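Local coordinates for DNA protection during starvation protein (Halobacterium salinarum, PDB 1TJO) that probably protects DNA from oxidative damage by using hydrogen peroxide to oxidise iron(II) and storing the iron(III) mineral inside a hollow twelve-subunit shell, at residues T10-G16 against L88-P92. Numbering follows the deposited sequence.
Sequences TAGEVEG and LGGVP
The N-terminal loop crosses the Schellman motif that ends helix 60-87, where Glu15 and Val14 meet Gly89, its C-prime residue. Glu15 N donates to Gly89 O at 2.8 Å, the N-H coming from above the carbonyl plane, 47° out of it. Val14 CA brings a weaker C-H to that same oxygen, at 3.3 Å. The aliphatic part of Glu15 also lies against Gly89: its chi1 of 53° sets CG between backbone N and carbonyl carbon, 3.3 Å from Gly89 O and 3.6 Å from Gly89 CA. Further along, two waters bridge the backbones. One links Glu13 O to Val91 N, 2.9 Å from each; the other takes the N-H of Gly12 and donates to Val91 O at 2.6 Å, an oxygen that also accepts a hydrogen bond from Asn35 ND2 of helix 24-54. Val91 points its side chain at the type II turn Thr10-Glu13, with CG2 3.6 Å from Thr10 O and CG1 alongside Ala11. Asp111 OD1 of a second subunit accepts from Ala11 N, which places the turn at a subunit interface of the dodecamer. The N-terminal tail of this Dps subunit thus runs along the glycine-ended Schellman motif of a ferritin-like helix.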
loop_
_atom_site.group_PDB
_atom_site.type_symbol
_atom_site.label_atom_id
_atom_site.label_comp_id
_atom_site.label_asym_id
_atom_site.label_seq_id
_atom_site.Cartn_x
_atom_site.Cartn_y
_atom_site.Cartn_z
ATOM N N THR A 10 -36.858 24.564 3.742
ATOM C CA THR A 10 -36.776 25.651 4.693
ATOM C C THR A 10 -36.132 25.184 5.981
ATOM O O THR A 10 -36.512 24.149 6.536
ATOM C CB THR A 10 -38.223 26.128 4.978
ATOM O OG1 THR A 10 -38.767 26.664 3.769
ATOM C CG2 THR A 10 -38.219 27.246 5.984
ATOM N N ALA A 11 -35.181 25.942 6.487
ATOM C CA ALA A 11 -34.516 25.593 7.737
ATOM C C ALA A 11 -35.550 25.331 8.817
ATOM O O ALA A 11 -36.552 26.072 8.920
ATOM C CB ALA A 11 -33.634 26.712 8.174
ATOM N N GLY A 12 -35.305 24.307 9.631
ATOM C CA GLY A 12 -36.222 23.933 10.699
ATOM C C GLY A 12 -37.367 22.990 10.328
ATOM O O GLY A 12 -38.019 22.445 11.209
ATOM N N GLU A 13 -37.638 22.783 9.051
ATOM C CA GLU A 13 -38.678 21.821 8.672
ATOM C C GLU A 13 -38.071 20.431 8.583
ATOM O O GLU A 13 -36.867 20.288 8.300
ATOM C CB GLU A 13 -39.308 22.188 7.337
ATOM C CG GLU A 13 -40.177 23.436 7.463
ATOM C CD GLU A 13 -40.940 23.769 6.197
ATOM O OE1 GLU A 13 -41.408 24.921 6.093
ATOM O OE2 GLU A 13 -41.082 22.891 5.316
ATOM N N VAL A 14 -38.906 19.420 8.797
ATOM C CA VAL A 14 -38.497 18.031 8.760
ATOM C C VAL A 14 -39.540 17.191 8.040
ATOM O O VAL A 14 -40.718 17.157 8.427
ATOM C CB VAL A 14 -38.292 17.472 10.172
ATOM C CG1 VAL A 14 -37.888 15.977 10.135
ATOM C CG2 VAL A 14 -37.217 18.260 10.901
ATOM N N GLU A 15 -39.130 16.484 7.000
ATOM C CA GLU A 15 -40.094 15.771 6.175
ATOM C C GLU A 15 -40.114 14.266 6.361
ATOM O O GLU A 15 -41.024 13.591 5.872
ATOM C CB GLU A 15 -39.949 16.134 4.706
ATOM C CG GLU A 15 -38.602 16.021 4.082
ATOM C CD GLU A 15 -38.639 16.158 2.558
ATOM O OE1 GLU A 15 -39.670 16.630 2.007
ATOM O OE2 GLU A 15 -37.620 15.794 1.925
ATOM N N GLY A 16 -39.166 13.745 7.120
ATOM C CA GLY A 16 -38.971 12.317 7.211
ATOM C C GLY A 16 -38.430 11.771 5.915
ATOM O O GLY A 16 -37.916 12.536 5.082
ATOM N N LEU A 88 -32.971 12.128 7.222
ATOM C CA LEU A 88 -34.257 12.087 7.906
ATOM C C LEU A 88 -35.187 13.228 7.475
ATOM O O LEU A 88 -36.263 13.397 8.047
ATOM C CB LEU A 88 -34.051 12.098 9.400
ATOM C CG LEU A 88 -33.370 10.864 10.000
ATOM C CD1 LEU A 88 -33.173 11.069 11.435
ATOM C CD2 LEU A 88 -34.145 9.598 9.752
ATOM N N GLY A 89 -34.769 13.996 6.474
ATOM C CA GLY A 89 -35.602 15.022 5.862
ATOM C C GLY A 89 -35.558 16.389 6.531
ATOM O O GLY A 89 -36.463 17.196 6.346
ATOM N N GLY A 90 -34.534 16.628 7.349
ATOM C CA GLY A 90 -34.292 17.897 7.950
ATOM C C GLY A 90 -33.226 18.717 7.249
ATOM O O GLY A 90 -32.611 18.260 6.256
ATOM N N VAL A 91 -32.970 19.901 7.804
ATOM C CA VAL A 91 -31.952 20.802 7.301
ATOM C C VAL A 91 -30.830 20.991 8.317
ATOM O O VAL A 91 -31.004 21.594 9.357
ATOM C CB VAL A 91 -32.591 22.192 6.964
ATOM C CG1 VAL A 91 -31.562 23.164 6.488
ATOM C CG2 VAL A 91 -33.653 22.040 5.930
ATOM N N PRO A 92 -29.656 20.445 8.053
ATOM C CA PRO A 92 -28.581 20.555 9.028
ATOM C C PRO A 92 -28.102 21.982 9.184
ATOM O O PRO A 92 -27.987 22.731 8.206
ATOM C CB PRO A 92 -27.498 19.673 8.467
ATOM C CG PRO A 92 -27.810 19.549 7.032
ATOM C CD PRO A 92 -29.267 19.691 6.854
HETATM O O HOH W 1 -32.171 23.857 10.008
HETATM O O HOH W 2 -34.580 21.012 9.877
#